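Local structure of cathepsin L Propeptide (Toxoplasma gondii, 3F75) at residues A19-A24 against N51-I56; K42-A47 against D75-E80. The protein is the propeptide of a cathepsin L, a small and mainly helical domain of the I29 cathepsin propeptide inhibitor family. All coordinates share one frame; numbering follows the deposited sequence.

Interaction 1. Residues A19-A24 against N51-I56; sequences AHFQDA and NNLVYI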
loop_
_atom_site.group_PDB
_atom_site.type_symbol
_atom_site.label_atom_id
_atom_site.label_comp_id
_atom_site.label_asym_id
_atom_site.label_seq_id
_atom_site.Cartn_x
_atom_site.Cartn_y
_atom_site.Cartn_z
ATOM N N ALA B 19 -7.498 27.799 -20.497
ATOM C CA ALA B 19 -6.329 27.409 -21.274
ATOM C C ALA B 19 -5.220 26.815 -20.404
ATOM O O ALA B 19 -4.523 25.915 -20.857
ATOM C CB ALA B 19 -5.801 28.585 -22.066
ATOM N N HIS B 20 -5.056 27.306 -19.171
ATOM C CA HIS B 20 -4.095 26.707 -18.242
ATOM C C HIS B 20 -4.508 25.268 -17.902
ATOM O O HIS B 20 -3.680 24.353 -17.946
ATOM C CB HIS B 20 -3.941 27.510 -16.943
ATOM C CG HIS B 20 -3.184 26.767 -15.883
ATOM N ND1 HIS B 20 -3.810 26.086 -14.857
ATOM C CD2 HIS B 20 -1.857 26.537 -15.731
ATOM C CE1 HIS B 20 -2.899 25.490 -14.107
ATOM N NE2 HIS B 20 -1.707 25.749 -14.614
ATOM N N PHE B 21 -5.781 25.086 -17.553
ATOM C CA PHE B 21 -6.312 23.752 -17.282
ATOM C C PHE B 21 -6.191 22.866 -18.513
ATOM O O PHE B 21 -5.820 21.702 -18.404
ATOM C CB PHE B 21 -7.772 23.821 -16.837
ATOM C CG PHE B 21 -7.966 24.350 -15.438
ATOM C CD1 PHE B 21 -7.411 23.694 -14.347
ATOM C CD2 PHE B 21 -8.737 25.474 -15.209
ATOM C CE1 PHE B 21 -7.606 24.169 -13.050
ATOM C CE2 PHE B 21 -8.936 25.961 -13.912
ATOM C CZ PHE B 21 -8.375 25.302 -12.834
ATOM N N GLN B 22 -6.474 23.412 -19.691
ATOM C CA GLN B 22 -6.342 22.632 -20.925
ATOM C C GLN B 22 -4.905 22.181 -21.167
ATOM O O GLN B 22 -4.669 21.022 -21.510
ATOM C CB GLN B 22 -6.862 23.413 -22.126
ATOM C CG GLN B 22 -8.383 23.537 -22.127
ATOM C CD GLN B 22 -8.904 24.476 -23.197
ATOM O OE1 GLN B 22 -8.188 25.361 -23.667
ATOM N NE2 GLN B 22 -10.163 24.294 -23.584
ATOM N N ASP B 23 -3.949 23.084 -20.982
ATOM C CA ASP B 23 -2.536 22.723 -21.107
ATOM C C ASP B 23 -2.144 21.675 -20.070
ATOM O O ASP B 23 -1.400 20.733 -20.363
ATOM C CB ASP B 23 -1.631 23.938 -20.911
ATOM C CG ASP B 23 -1.714 24.936 -22.049
ATOM O OD1 ASP B 23 -2.155 24.567 -23.150
ATOM O OD2 ASP B 23 -1.310 26.097 -21.834
ATOM N N ALA B 24 -2.606 21.868 -18.847
ATOM C CA ALA B 24 -2.268 20.948 -17.775
ATOM C C ALA B 24 -2.802 19.541 -18.086
ATOM O O ALA B 24 -2.146 18.544 -17.797
ATOM C CB ALA B 24 -2.820 21.468 -16.433
ATOM N N ASN B 51 -10.878 19.317 -11.170
ATOM C CA ASN B 51 -11.269 19.344 -9.769
ATOM C C ASN B 51 -10.156 18.874 -8.842
ATOM O O ASN B 51 -9.892 19.512 -7.807
ATOM C CB ASN B 51 -12.530 18.515 -9.534
ATOM C CG ASN B 51 -13.797 19.229 -10.012
ATOM O OD1 ASN B 51 -13.817 20.455 -10.188
ATOM N ND2 ASN B 51 -14.857 18.460 -10.226
ATOM N N ASN B 52 -9.491 17.786 -9.221
ATOM C CA ASN B 52 -8.352 17.275 -8.438
ATOM C C ASN B 52 -7.158 18.233 -8.434
ATOM O O ASN B 52 -6.491 18.420 -7.409
ATOM C CB ASN B 52 -7.882 15.923 -8.964
ATOM C CG ASN B 52 -8.871 14.810 -8.721
ATOM O OD1 ASN B 52 -9.663 14.853 -7.765
ATOM N ND2 ASN B 52 -8.824 13.780 -9.584
ATOM N N LEU B 53 -6.877 18.821 -9.588
ATOM C CA LEU B 53 -5.787 19.781 -9.726
ATOM C C LEU B 53 -6.015 20.991 -8.810
ATOM O O LEU B 53 -5.094 21.453 -8.114
ATOM C CB LEU B 53 -5.651 20.219 -11.192
ATOM C CG LEU B 53 -4.440 21.095 -11.523
ATOM C CD1 LEU B 53 -3.142 20.353 -11.188
ATOM C CD2 LEU B 53 -4.450 21.543 -12.982
ATOM N N VAL B 54 -7.244 21.499 -8.806
ATOM C CA VAL B 54 -7.592 22.636 -7.960
ATOM C C VAL B 54 -7.444 22.231 -6.491
ATOM O O VAL B 54 -6.863 22.973 -5.676
ATOM C CB VAL B 54 -9.019 23.170 -8.257
ATOM C CG1 VAL B 54 -9.463 24.141 -7.166
ATOM C CG2 VAL B 54 -9.070 23.833 -9.635
ATOM N N TYR B 55 -7.914 21.028 -6.168
ATOM C CA TYR B 55 -7.778 20.525 -4.816
ATOM C C TYR B 55 -6.341 20.472 -4.342
ATOM O O TYR B 55 -6.045 20.898 -3.239
ATOM C CB TYR B 55 -8.386 19.134 -4.712
ATOM C CG TYR B 55 -8.261 18.545 -3.332
ATOM C CD1 TYR B 55 -9.125 18.924 -2.327
ATOM C CD2 TYR B 55 -7.275 17.610 -3.033
ATOM C CE1 TYR B 55 -9.023 18.395 -1.065
ATOM C CE2 TYR B 55 -7.180 17.054 -1.768
ATOM C CZ TYR B 55 -8.044 17.462 -0.791
ATOM O OH TYR B 55 -7.972 16.930 0.469
ATOM N N ILE B 56 -5.458 19.933 -5.188
ATOM C CA ILE B 56 -4.056 19.746 -4.863
ATOM C C ILE B 56 -3.396 21.098 -4.630
ATOM O O ILE B 56 -2.753 21.320 -3.589
ATOM C CB ILE B 56 -3.333 18.963 -6.001
ATOM C CG1 ILE B 56 -3.827 17.517 -6.032
ATOM C CG2 ILE B 56 -1.805 19.016 -5.862
ATOM C CD1 ILE B 56 -3.403 16.745 -7.293
#
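F21 meets L53 and V54 where helix 18-32 crosses helix 39-60, and its ring can be traced outward atom by atom. CB touches neither residue; it lies against Y46, which comes from the same long helix one turn or more before the segment N51-I56. The first torsion turns CG away from the carbonyl carbon (chi1 -73°). Of the ring atoms that touch, CD1 comes first, 3.9 Å from CD2 of L53, and this methyl sits at the edge of the ring, near its plane. Further out, CE1 of F21 is near two methyls, 3.7 Å from V54 CG2 and 4.1 Å from L53 CD2. At the tip, CZ of F21 reaches V54 CG2 at 3.6 Å, the shortest approach of the contact, and the methyl comes in obliquely.

From the other side, L53 CD2 is the shared atom. Its side chain starts toward the helix of F21, with CG anti to the backbone N (chi1 -173°), and the CD2 methyl of L53 also touches A24 CB at 3.8 Å. CE1 of H20 is a looser neighbour of the same methyl. H20, F21 and A24 thus meet one methyl group, while V54 takes the far end of the ring. No hydrogen bond joins the two segments, and the contact is apolar and modest, burying 164 Å² in all. W16 and M70 also touch L53, and K50 touches F21, which extends the packing beyond the two segments.

The local axes approach to 11.6 Å and run at 103° to each other, nearly crosswise. Such a crossing of the first two helices, with aromatic and aliphatic side chains at the junction, belongs to the globular part of cathepsin L-like propeptides.

Interaction 2. Residues K42-A47 against D75-E80; sequences KQRRYA and DLSRDE. With EDO (1,2-ethanediol), chain F.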
loop_
_atom_site.group_PDB
_atom_site.type_symbol
_atom_site.label_atom_id
_atom_site.label_comp_id
_atom_site.label_asym_id
_atom_site.label_seq_id
_atom_site.Cartn_x
_atom_site.Cartn_y
_atom_site.Cartn_z
ATOM N N LYS B 42 -13.733 11.636 -22.205
ATOM C CA LYS B 42 -12.662 12.654 -22.106
ATOM C C LYS B 42 -13.131 13.901 -21.361
ATOM O O LYS B 42 -12.422 14.414 -20.492
ATOM C CB LYS B 42 -12.133 13.045 -23.474
ATOM C CG LYS B 42 -10.900 13.949 -23.427
ATOM C CD LYS B 42 -10.443 14.259 -24.821
ATOM C CE LYS B 42 -9.199 15.103 -24.848
ATOM N NZ LYS B 42 -8.507 14.920 -26.148
ATOM N N GLN B 43 -14.318 14.391 -21.703
ATOM C CA GLN B 43 -14.878 15.556 -21.013
ATOM C C GLN B 43 -15.128 15.267 -19.521
ATOM O O GLN B 43 -14.844 16.120 -18.698
ATOM C CB GLN B 43 -16.135 16.114 -21.719
ATOM C CG GLN B 43 -17.320 15.187 -21.780
ATOM C CD GLN B 43 -18.447 15.626 -22.767
ATOM O OE1 GLN B 43 -18.194 16.154 -23.856
ATOM N NE2 GLN B 43 -19.688 15.361 -22.382
ATOM N N ARG B 44 -15.616 14.068 -19.181
ATOM C CA ARG B 44 -15.757 13.663 -17.772
ATOM C C ARG B 44 -14.400 13.628 -17.049
ATOM O O ARG B 44 -14.273 14.113 -15.938
ATOM C CB ARG B 44 -16.428 12.287 -17.652
ATOM C CG ARG B 44 -16.442 11.721 -16.200
ATOM C CD ARG B 44 -16.876 10.223 -16.090
ATOM N NE ARG B 44 -16.794 9.726 -14.707
ATOM C CZ ARG B 44 -17.624 10.085 -13.719
ATOM N NH1 ARG B 44 -17.462 9.594 -12.497
ATOM N NH2 ARG B 44 -18.625 10.940 -13.937
ATOM N N ARG B 45 -13.401 13.032 -17.688
ATOM C CA ARG B 45 -12.092 12.886 -17.099
ATOM C C ARG B 45 -11.376 14.242 -16.983
ATOM O O ARG B 45 -10.642 14.480 -16.033
ATOM C CB ARG B 45 -11.259 11.894 -17.917
ATOM C CG ARG B 45 -11.835 10.505 -17.922
ATOM C CD ARG B 45 -11.377 9.668 -16.741
ATOM N NE ARG B 45 -12.320 8.570 -16.570
ATOM C CZ ARG B 45 -12.933 8.235 -15.443
ATOM N NH1 ARG B 45 -12.685 8.861 -14.306
ATOM N NH2 ARG B 45 -13.799 7.240 -15.461
ATOM N N TYR B 46 -11.615 15.134 -17.935
ATOM C CA TYR B 46 -11.081 16.485 -17.862
ATOM C C TYR B 46 -11.652 17.228 -16.646
ATOM O O TYR B 46 -10.909 17.896 -15.898
ATOM C CB TYR B 46 -11.419 17.234 -19.143
ATOM C CG TYR B 46 -10.974 18.683 -19.180
ATOM C CD1 TYR B 46 -9.668 19.034 -18.893
ATOM C CD2 TYR B 46 -11.855 19.690 -19.553
ATOM C CE1 TYR B 46 -9.253 20.354 -18.934
ATOM C CE2 TYR B 46 -11.449 21.008 -19.608
ATOM C CZ TYR B 46 -10.137 21.332 -19.292
ATOM O OH TYR B 46 -9.703 22.633 -19.340
ATOM N N ALA B 47 -12.963 17.095 -16.449
ATOM C CA ALA B 47 -13.630 17.752 -15.328
ATOM C C ALA B 47 -13.111 17.223 -13.991
ATOM O O ALA B 47 -12.838 18.009 -13.081
ATOM C CB ALA B 47 -15.151 17.591 -15.420
ATOM N N ASP B 75 -7.161 11.565 -12.901
ATOM C CA ASP B 75 -8.455 11.639 -13.593
ATOM C C ASP B 75 -9.522 10.722 -12.992
ATOM O O ASP B 75 -10.533 10.449 -13.643
ATOM C CB ASP B 75 -8.277 11.395 -15.112
ATOM C CG ASP B 75 -7.757 9.994 -15.450
ATOM O OD1 ASP B 75 -7.194 9.317 -14.570
ATOM O OD2 ASP B 75 -7.905 9.573 -16.625
ATOM N N LEU B 76 -9.338 10.317 -11.724
ATOM C CA LEU B 76 -10.303 9.480 -11.011
ATOM C C LEU B 76 -10.927 10.248 -9.847
ATOM O O LEU B 76 -10.243 11.020 -9.143
ATOM C CB LEU B 76 -9.629 8.236 -10.434
ATOM C CG LEU B 76 -8.781 7.405 -11.384
ATOM C CD1 LEU B 76 -8.052 6.316 -10.636
ATOM C CD2 LEU B 76 -9.643 6.810 -12.517
ATOM N N SER B 77 -12.217 10.018 -9.643
ATOM C CA SER B 77 -12.928 10.521 -8.477
ATOM C C SER B 77 -12.667 9.578 -7.324
ATOM O O SER B 77 -12.170 8.458 -7.528
ATOM C CB SER B 77 -14.420 10.545 -8.761
ATOM O OG SER B 77 -14.912 9.214 -8.920
ATOM N N ARG B 78 -13.026 10.007 -6.119
ATOM C CA ARG B 78 -12.855 9.168 -4.942
ATOM C C ARG B 78 -13.557 7.817 -5.098
ATOM O O ARG B 78 -12.986 6.778 -4.769
ATOM C CB ARG B 78 -13.358 9.875 -3.690
ATOM C CG ARG B 78 -13.396 8.970 -2.472
ATOM C CD ARG B 78 -13.466 9.751 -1.181
ATOM N NE ARG B 78 -13.648 8.864 -0.033
ATOM C CZ ARG B 78 -13.849 9.280 1.221
ATOM N NH1 ARG B 78 -13.908 10.582 1.506
ATOM N NH2 ARG B 78 -14.022 8.389 2.197
ATOM N N ASP B 79 -14.782 7.827 -5.603
ATOM C CA ASP B 79 -15.543 6.580 -5.770
ATOM C C ASP B 79 -14.846 5.604 -6.714
ATOM O O ASP B 79 -14.768 4.407 -6.434
ATOM C CB ASP B 79 -16.946 6.874 -6.301
ATOM C CG ASP B 79 -17.920 7.338 -5.221
ATOM O OD1 ASP B 79 -17.697 7.127 -4.004
ATOM O OD2 ASP B 79 -18.964 7.893 -5.610
ATOM N N GLU B 80 -14.341 6.115 -7.837
ATOM C CA GLU B 80 -13.655 5.269 -8.813
ATOM C C GLU B 80 -12.344 4.725 -8.245
ATOM O O GLU B 80 -12.010 3.551 -8.408
ATOM C CB GLU B 80 -13.406 6.042 -10.101
ATOM C CG GLU B 80 -14.699 6.390 -10.823
ATOM C CD GLU B 80 -14.530 7.456 -11.902
ATOM O OE1 GLU B 80 -13.594 8.277 -11.832
ATOM O OE2 GLU B 80 -15.351 7.479 -12.834
HETATM C C1 EDO F . -7.705 4.765 -16.928
HETATM O O1 EDO F . -6.273 4.932 -16.912
HETATM C C2 EDO F . -8.413 6.077 -16.593
HETATM O O2 EDO F . -7.771 7.142 -17.299
#
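D75 meets R45 through its backbone carbonyl and its side chain. R45 NH1 donates to D75 O at 2.8 Å, in the carbonyl plane and near the plane of the guanidinium, while the aliphatic CD of R45 lies 3.5 Å from D75 OD2. The carboxylate itself turns to other partners: OD2 is hydrogen-bonded to Y36 OH and also to O2 of a 1,2-ethanediol, probably from the crystallisation liquor. L76 adds a slight van der Waals touch, its CD2 near R45 NH1.

S77 stands at the N-cap of helix 78-84 and forms a capping box with E80. S77 N donates to E80 OE1 at 3.1 Å in an almost straight bond (174°), and the returning bond from E80 N to S77 OG is weak.

E80 then carries the charge contacts. Its chain is extended beyond CG and meets R44 and R45 tip to tip. R45 grips it end-on, with R45 NH1 reaching E80 OE1 at 2.7 Å. The second bond runs from R45 NH2 to E80 OE2 at 3.1 Å, although the guanidinium and carboxylate planes are 44° apart. R45 NH1 and S77 N approach OE1 from opposite faces of the carboxylate plane. R44, extended from CG to NE, comes side-on and brings two nitrogens to one oxygen. R44 NE lies 3.3 Å from E80 OE2. R44 NH1 is closer, 3.0 Å from E80 OE2; here the planes stand 76° apart, and NH1 lies well above that of the carboxylate. OE2 therefore accepts three N-H groups, two from R44 and one from R45. R45 NE has a second acidic partner, E41, in a salt bridge.

In the fold
From the N terminus the chain enters helix 18-32, turns back into helix 39-60, then passes through strand 66-68 to helix 78-84. Interaction 1 closes a loop of 26 intervening residues, bringing the start of the first helix onto the later part of the long one. Interaction 2 closes a loop of 27, bringing the turn before helix 78-84 and the helix's first residues onto an earlier part of the long helix. Their segments alternate along the sequence, so the two loops cross, with helix 39-60 common to both. Their centres lie 12 Å apart; N52 ND2 probably donates a hydrogen bond to L76 O, and Q22 packs on Y46.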